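Side-chain contacts in aminotransferase (Neisseria meningitidis Z2491, PDB 3JTX), which probably transfers amino groups between amino acids and keto acids with a pyridoxal phosphate cofactor, as class I and II aminotransferases do: residues P69-R72 with Q73-N77; I132-G135 with A136-G140; M278-P281 with V282-S286; D292-H295 with V296-N299. All coordinates share one frame; numbering follows the deposited sequence. Where two conformers were deposited one is given.

Contact 1 (P69-R72 with Q73-N77)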
# COMPACT_ATOMS: atom_id res chain seq x y z
N PRO A 69 5.47 18.75 -1.15
CA PRO A 69 6.01 19.43 -2.32
C PRO A 69 7.51 19.19 -2.53
O PRO A 69 7.96 18.98 -3.65
CB PRO A 69 5.76 20.91 -2.01
CG PRO A 69 4.58 20.93 -1.11
CD PRO A 69 4.65 19.65 -0.31
N GLU A 70 8.28 19.21 -1.44
CA GLU A 70 9.73 19.05 -1.55
C GLU A 70 10.16 17.64 -1.99
O GLU A 70 11.20 17.49 -2.61
CB GLU A 70 10.47 19.53 -0.27
CG GLU A 70 10.04 18.87 1.03
CD GLU A 70 8.97 19.65 1.81
OE1 GLU A 70 7.98 20.13 1.19
OE2 GLU A 70 9.12 19.80 3.04
N LEU A 71 9.36 16.61 -1.71
CA LEU A 71 9.67 15.29 -2.28
C LEU A 71 9.39 15.25 -3.79
O LEU A 71 10.20 14.74 -4.55
CB LEU A 71 8.91 14.15 -1.58
CG LEU A 71 9.00 12.76 -2.21
CD1 LEU A 71 10.47 12.33 -2.32
CD2 LEU A 71 8.17 11.75 -1.41
N ARG A 72 8.24 15.77 -4.22
CA ARG A 72 7.94 15.77 -5.66
C ARG A 72 8.99 16.60 -6.43
O ARG A 72 9.39 16.24 -7.55
CB ARG A 72 6.51 16.21 -5.93
CG ARG A 72 5.49 15.11 -5.59
CD ARG A 72 4.05 15.51 -5.81
NE ARG A 72 3.53 16.21 -4.64
CZ ARG A 72 3.32 17.51 -4.55
NH1 ARG A 72 3.56 18.32 -5.56
NH2 ARG A 72 2.85 18.01 -3.43
N GLN A 73 9.47 17.67 -5.81
CA GLN A 73 10.48 18.53 -6.42
C GLN A 73 11.85 17.85 -6.48
O GLN A 73 12.59 18.02 -7.46
CB GLN A 73 10.56 19.90 -5.72
CG GLN A 73 11.42 20.90 -6.44
CD GLN A 73 10.92 21.21 -7.85
OE1 GLN A 73 9.73 21.45 -8.04
NE2 GLN A 73 11.82 21.19 -8.83
N ALA A 74 12.18 17.06 -5.45
CA ALA A 74 13.42 16.27 -5.47
C ALA A 74 13.39 15.26 -6.63
O ALA A 74 14.39 15.05 -7.32
CB ALA A 74 13.61 15.53 -4.15
N CYS A 75 12.23 14.65 -6.85
CA CYS A 75 12.06 13.75 -7.99
C CYS A 75 12.21 14.49 -9.31
O CYS A 75 12.90 14.01 -10.21
CB CYS A 75 10.72 13.03 -7.92
SG CYS A 75 10.58 11.98 -6.48
N ALA A 76 11.57 15.65 -9.42
CA ALA A 76 11.66 16.51 -10.63
C ALA A 76 13.10 16.93 -10.90
O ALA A 76 13.57 16.90 -12.05
CB ALA A 76 10.77 17.72 -10.49
N ASN A 77 13.81 17.34 -9.84
CA ASN A 77 15.21 17.73 -9.95
C ASN A 77 16.10 16.57 -10.39
O ASN A 77 16.96 16.75 -11.24
CB ASN A 77 15.72 18.29 -8.63
CG ASN A 77 15.10 19.63 -8.26
OD1 ASN A 77 14.52 20.31 -9.11
ND2 ASN A 77 15.19 19.99 -6.98
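The opening turns of helix 69-82 supply this contact, with Pro69 as the first helical residue and each carbonyl of 69-72 met by the amide four places on. Gln73 N to Pro69 O, at 2.9 Å, starts the series, and Ala76 N to Arg72 O, also 2.9 Å, ends it. Among side chains, Leu71 sends CD1 to within 4.2 Å of Cys75 SG, an apolar touch on the face turned to strand 94-97 and helix 280-291. The sulfur stands beside its own backbone N (chi1 -63°), which leans it back over the preceding turn toward the leucine. On another side Gln73 folds at chi2 and runs along the helix, its NE2 donating to Asn77 OD1 at 2.9 Å. The bond lies in the glutamine's own amide plane but reaches OD1 from above the asparagine's carbonyl plane. The charged ends look elsewhere: Glu70 OE2 forms a salt bridge with Arg284, while Arg72 bends at chi3 and gives hydrogen bonds to the carbonyls of Ala66, Gly67 and Ala90. With Leu71, Ala74 and Cys75 buried against strand 94-97 and helix 280-291 and Gln73 on the exposed side, this is the pattern of an amphipathic helix.

Contact 2 (I132-G135 with A136-G140)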
# COMPACT_ATOMS: atom_id res chain seq x y z
N ILE A 132 4.55 -9.33 -11.37
CA ILE A 132 3.48 -8.37 -11.07
C ILE A 132 2.64 -8.07 -12.31
O ILE A 132 1.44 -7.90 -12.21
CB ILE A 132 4.04 -7.04 -10.48
CG1 ILE A 132 4.56 -7.25 -9.06
CG2 ILE A 132 2.97 -5.95 -10.48
CD1 ILE A 132 3.53 -7.78 -8.10
N TYR A 133 3.27 -8.03 -13.49
CA TYR A 133 2.52 -7.71 -14.72
C TYR A 133 1.38 -8.71 -14.93
O TYR A 133 0.25 -8.33 -15.26
CB TYR A 133 3.40 -7.66 -15.98
CG TYR A 133 4.66 -6.83 -15.88
CD1 TYR A 133 4.81 -5.82 -14.92
CD2 TYR A 133 5.73 -7.06 -16.75
CE1 TYR A 133 6.00 -5.09 -14.82
CE2 TYR A 133 6.90 -6.31 -16.66
CZ TYR A 133 7.03 -5.34 -15.70
OH TYR A 133 8.21 -4.66 -15.60
N GLU A 134 1.68 -9.99 -14.73
CA GLU A 134 0.69 -11.05 -14.89
C GLU A 134 -0.36 -11.01 -13.78
O GLU A 134 -1.55 -11.03 -14.04
CB GLU A 134 1.38 -12.40 -14.88
CG GLU A 134 0.41 -13.56 -14.99
CD GLU A 134 1.06 -14.91 -14.70
OE1 GLU A 134 1.87 -15.05 -13.75
OE2 GLU A 134 0.72 -15.85 -15.44
N GLY A 135 0.10 -10.97 -12.53
CA GLY A 135 -0.83 -10.96 -11.40
C GLY A 135 -1.79 -9.79 -11.41
O GLY A 135 -2.98 -9.95 -11.17
N ALA A 136 -1.26 -8.60 -11.68
CA ALA A 136 -2.05 -7.37 -11.65
C ALA A 136 -3.15 -7.43 -12.70
O ALA A 136 -4.31 -7.09 -12.43
CB ALA A 136 -1.14 -6.14 -11.88
N THR A 137 -2.78 -7.88 -13.90
CA THR A 137 -3.72 -8.01 -15.00
C THR A 137 -4.82 -9.00 -14.68
O THR A 137 -6.00 -8.66 -14.78
CB THR A 137 -2.97 -8.41 -16.29
OG1 THR A 137 -2.00 -7.39 -16.61
CG2 THR A 137 -3.97 -8.61 -17.46
N LEU A 138 -4.45 -10.21 -14.25
CA LEU A 138 -5.43 -11.28 -14.00
C LEU A 138 -6.33 -10.94 -12.81
O LEU A 138 -7.55 -11.08 -12.89
CB LEU A 138 -4.74 -12.64 -13.83
CG LEU A 138 -4.07 -13.19 -15.11
CD1 LEU A 138 -3.38 -14.54 -14.88
CD2 LEU A 138 -5.05 -13.29 -16.29
N LEU A 139 -5.74 -10.45 -11.72
CA LEU A 139 -6.55 -10.04 -10.57
C LEU A 139 -7.46 -8.85 -10.90
O LEU A 139 -8.52 -8.73 -10.31
CB LEU A 139 -5.71 -9.76 -9.33
CG LEU A 139 -5.08 -11.02 -8.72
CD1 LEU A 139 -3.91 -10.64 -7.82
CD2 LEU A 139 -6.14 -11.85 -7.97
N GLY A 140 -7.07 -8.02 -11.86
CA GLY A 140 -7.93 -6.94 -12.34
C GLY A 140 -9.01 -7.33 -13.35
O GLY A 140 -9.74 -6.46 -13.82
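Residues Ile132-Gly135 and Ala136-Gly140 meet in a one-turn packing along helix 131-139, the connecting helix of the beta-alpha-beta unit formed with strands 122-127 and 143-148. The carbonyl of Tyr133 illustrates how a threonine can reinforce a helix. Thr137 OG1 donates to Tyr133 O at 2.8 Å, nearly along the C=O axis, whereas the bond from Thr137 N to the same oxygen is weak at 3.4 Å. The hydroxyl reaches back because it sits beside the threonine's backbone N (chi1 -60°), and at this one carbonyl it gives the shorter bond. Glu134 and Leu138 cross obliquely, with Glu134 CG 3.9 Å from Leu138 CD1; the aliphatic part of the acid touches one methyl of the leucine, while its OE2 goes on to a salt bridge with Arg361. At the next residue along, Gly135 O accepts from Leu139 N at 2.9 Å. The leucine curls round that same carbonyl, with Leu139 CG 3.4 Å from Gly135 O. Regular bonds from Ala136 N to Ile132 O and from Leu138 N to Glu134 O complete the turn. Tyr133 stacks on Phe173 and its OH bonds to Asp207, facing the central sheet. Ala136 packs against Phe105 and Val108 of helix 100-111, Leu138 and Leu139 lie against helix 2-8, and Leu139 also touches Tyr273 of the second subunit, leaving the helix wedged between sheet, two helices and the dimer partner.

Contact 3 (M278-P281 with V282-S286)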
# COMPACT_ATOMS: atom_id res chain seq x y z
N MSE A 278 2.71 8.26 1.90
CA MSE A 278 4.05 7.92 2.42
C MSE A 278 4.39 8.58 3.76
O MSE A 278 4.36 9.80 3.87
CB MSE A 278 5.11 8.34 1.40
CG MSE A 278 6.51 7.83 1.69
SE MSE A 278 7.79 8.36 0.35
CE MSE A 278 7.18 7.12 -1.05
N SER A 279 4.74 7.76 4.76
CA SER A 279 5.31 8.24 6.02
C SER A 279 6.22 9.45 5.81
O SER A 279 7.14 9.39 5.00
CB SER A 279 6.11 7.09 6.64
OG SER A 279 6.74 7.48 7.83
N ILE A 280 6.02 10.54 6.55
CA ILE A 280 6.84 11.72 6.32
C ILE A 280 8.35 11.43 6.51
O ILE A 280 9.16 11.82 5.66
CB ILE A 280 6.35 12.96 7.10
CG1 ILE A 280 4.97 13.38 6.55
CG2 ILE A 280 7.33 14.12 6.91
CD1 ILE A 280 4.22 14.41 7.37
N PRO A 281 8.73 10.73 7.59
CA PRO A 281 10.16 10.36 7.69
C PRO A 281 10.70 9.55 6.50
O PRO A 281 11.86 9.73 6.12
CB PRO A 281 10.23 9.56 8.98
CG PRO A 281 9.13 10.16 9.83
CD PRO A 281 8.01 10.42 8.84
N VAL A 282 9.86 8.70 5.90
CA VAL A 282 10.27 8.01 4.67
C VAL A 282 10.40 8.98 3.48
O VAL A 282 11.32 8.85 2.66
CB VAL A 282 9.31 6.86 4.34
CG1 VAL A 282 9.66 6.23 3.00
CG2 VAL A 282 9.36 5.81 5.47
N GLN A 283 9.51 9.97 3.42
CA GLN A 283 9.64 11.04 2.44
C GLN A 283 10.96 11.82 2.60
O GLN A 283 11.63 12.13 1.62
CB GLN A 283 8.47 12.02 2.50
CG GLN A 283 7.11 11.42 2.13
CD GLN A 283 6.07 12.51 1.91
OE1 GLN A 283 6.30 13.45 1.15
NE2 GLN A 283 4.91 12.38 2.58
N ARG A 284 11.32 12.11 3.85
CA ARG A 284 12.57 12.83 4.13
C ARG A 284 13.81 12.01 3.70
O ARG A 284 14.74 12.55 3.10
CB ARG A 284 12.66 13.20 5.61
CG ARG A 284 11.51 14.06 6.12
CD ARG A 284 11.68 15.52 5.83
NE ARG A 284 10.55 16.27 6.35
CZ ARG A 284 10.06 17.37 5.80
NH1 ARG A 284 10.60 17.90 4.70
NH2 ARG A 284 9.00 17.95 6.34
N ALA A 285 13.81 10.74 4.07
CA ALA A 285 14.88 9.82 3.69
C ALA A 285 14.97 9.72 2.17
O ALA A 285 16.07 9.64 1.61
CB ALA A 285 14.61 8.44 4.31
N SER A 286 13.82 9.77 1.50
CA SER A 286 13.75 9.67 0.05
C SER A 286 14.28 10.91 -0.65
O SER A 286 15.00 10.81 -1.64
CB SER A 286 12.31 9.37 -0.41
OG SER A 286 11.84 8.17 0.21
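Met278, a selenomethionine in this crystal, lies obliquely across the stem of Gln283, its SE 3.6 Å from Gln283 CG. Met278 CG, anti to the backbone N (chi1 -170°), also meets Val282 CG1 at 3.8 Å, the two side chains crossing at about a right angle. Beyond that stem the glutamine stays extended and turns back past the start of helix 280-291, where NE2 donates to Met278 O at 2.9 Å; the acceptor lies in the amide plane. The other end of the amide, OE1, accepts from Leu68 N, which fixes the rotation of the group. Ser279 holds the N-cap position but makes no capping bond with its hydroxyl, which has a weak hydrogen bond to Gly251 O of the second subunit; its CB instead rests 3.7 Å from Val282 CG2. Ile280 and Arg284 run side by side, Ile280 CG2 lying 3.9 Å from Arg284 NE, whose salt bridge is to Glu58. Val282 O takes two bonds from Ser286, from N at 2.9 Å and from OG at 2.6 Å, on opposite faces of its carbonyl plane. Chemically, then, the buried glutamine amide spends both its ends on backbone partners, joining the segment before the helix to the loop at Leu68, while the CG of the same chain packs against the selenium atom.

Contact 4 (D292-H295 with V296-N299)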
# COMPACT_ATOMS: atom_id res chain seq x y z
N ASP A 292 21.16 12.80 -3.55
CA ASP A 292 22.56 12.38 -3.50
C ASP A 292 22.90 11.41 -4.63
O ASP A 292 22.17 10.45 -4.87
CB ASP A 292 22.86 11.69 -2.19
CG ASP A 292 24.32 11.31 -2.07
OD1 ASP A 292 25.14 12.24 -2.09
OD2 ASP A 292 24.65 10.11 -1.98
N GLU A 293 24.03 11.65 -5.29
CA GLU A 293 24.52 10.72 -6.30
C GLU A 293 25.76 9.94 -5.87
O GLU A 293 26.07 8.92 -6.50
CB GLU A 293 24.78 11.42 -7.63
CG GLU A 293 23.54 11.98 -8.30
CD GLU A 293 22.47 10.93 -8.62
OE1 GLU A 293 22.79 9.78 -8.98
OE2 GLU A 293 21.27 11.28 -8.51
N GLN A 294 26.47 10.37 -4.83
CA GLN A 294 27.71 9.69 -4.47
C GLN A 294 27.45 8.23 -4.15
O GLN A 294 28.15 7.34 -4.63
CB GLN A 294 28.46 10.37 -3.31
CG GLN A 294 29.88 9.84 -3.13
CD GLN A 294 30.74 9.98 -4.40
OE1 GLN A 294 30.89 11.08 -4.94
NE2 GLN A 294 31.27 8.85 -4.91
N HIS A 295 26.41 7.96 -3.36
CA HIS A 295 26.12 6.58 -3.00
C HIS A 295 25.72 5.76 -4.23
O HIS A 295 25.93 4.55 -4.26
CB HIS A 295 25.07 6.50 -1.89
CG HIS A 295 23.66 6.70 -2.34
ND1 HIS A 295 23.09 7.94 -2.48
CD2 HIS A 295 22.69 5.80 -2.65
CE1 HIS A 295 21.83 7.80 -2.88
NE2 HIS A 295 21.56 6.51 -2.98
N VAL A 296 25.15 6.42 -5.24
CA VAL A 296 24.70 5.73 -6.44
C VAL A 296 25.91 5.40 -7.32
O VAL A 296 26.01 4.29 -7.86
CB VAL A 296 23.67 6.54 -7.23
CG1 VAL A 296 23.19 5.74 -8.42
CG2 VAL A 296 22.47 6.91 -6.33
N ILE A 297 26.84 6.36 -7.44
CA ILE A 297 28.10 6.15 -8.14
C ILE A 297 28.87 4.98 -7.50
O ILE A 297 29.34 4.09 -8.20
CB ILE A 297 28.96 7.42 -8.15
CG1 ILE A 297 28.30 8.50 -9.03
CG2 ILE A 297 30.41 7.09 -8.61
CD1 ILE A 297 28.72 9.96 -8.69
N ASP A 298 28.96 4.95 -6.17
CA ASP A 298 29.64 3.85 -5.46
C ASP A 298 28.96 2.50 -5.75
O ASP A 298 29.62 1.51 -6.04
CB ASP A 298 29.63 4.11 -3.96
CG ASP A 298 30.45 5.34 -3.56
OD1 ASP A 298 31.29 5.83 -4.35
OD2 ASP A 298 30.22 5.83 -2.43
N ASN A 299 27.64 2.47 -5.68
CA ASN A 299 26.86 1.26 -5.93
C ASN A 299 27.13 0.73 -7.35
O ASN A 299 27.41 -0.47 -7.56
CB ASN A 299 25.38 1.56 -5.74
CG ASN A 299 24.52 0.32 -5.62
OD1 ASN A 299 24.91 -0.67 -5.00
ND2 ASN A 299 23.31 0.38 -6.20
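Val296 lies against the flat side of His295, with CG2 3.7 Å from the ring centroid and 19° off the normal, a CH-pi contact. Both ring nitrogens are engaged: ND1 donates to Asp292 OD2 at 2.7 Å, in the plane of the imidazole and on the anti lone pair of the oxygen, and NE2 is hydrogen-bonded to Ser247 OG. The ring is brought there by placing CG between the backbone N and the carbonyl carbon (chi1 79°), usually an unfavourable choice. Asp292 OD2 accepts a second bond from His295 N, at 3.1 Å on its syn side, so a single oxygen serves both backbone and ring of the histidine. This is a capping bond at the start of helix 294-314, and the amide it takes up belongs to the first turn, where no preceding helical carbonyl is available. Glu293 O next accepts Ile297 N at 2.8 Å, and more weakly Val296 N. The carboxylate of Glu293 makes its salt bridge with Arg246, while OE1 rests 3.8 Å from Val296 CB. Bent at chi2, Gln294 reaches along the helix, and its NE2 donates a hydrogen bond to Asp298 OD1 at 3.1 Å, reaching it from above the carboxylate plane, the two flat groups being 45° apart. Asn299 N is bonded to His295 O at 3.0 Å. The asparagine's OD1 accepts from His42 ND1 and Asn248 ND2, and its ND2 makes weak bonds to the carbonyls of Arg246 and of Lys245, which carries the pyridoxal phosphate.

Overall arrangement
Along the chain the four contacts follow in series, each in or at the end of one helix: 69-82, 131-139, 280-291 and 294-314. Contacts 1 and 3 are neighbours, with centres about 12 Å apart, and their helices pack directly, Leu71 of the first meeting Met278, Gln283 and Ser286 of the third. Contact 4 opens the helix that follows that of contact 3; its nearest atoms are about 7 Å from both. Contact 2 stands apart beside the central seven-stranded sheet, its centre about 34 Å from that of contact 4, on the opposite side of the chain's centre. Contacts 2 and 3 both reach the second subunit; contact 4 lies next to cofactor-bearing Lys245, through a weak bond, probably beside the active site.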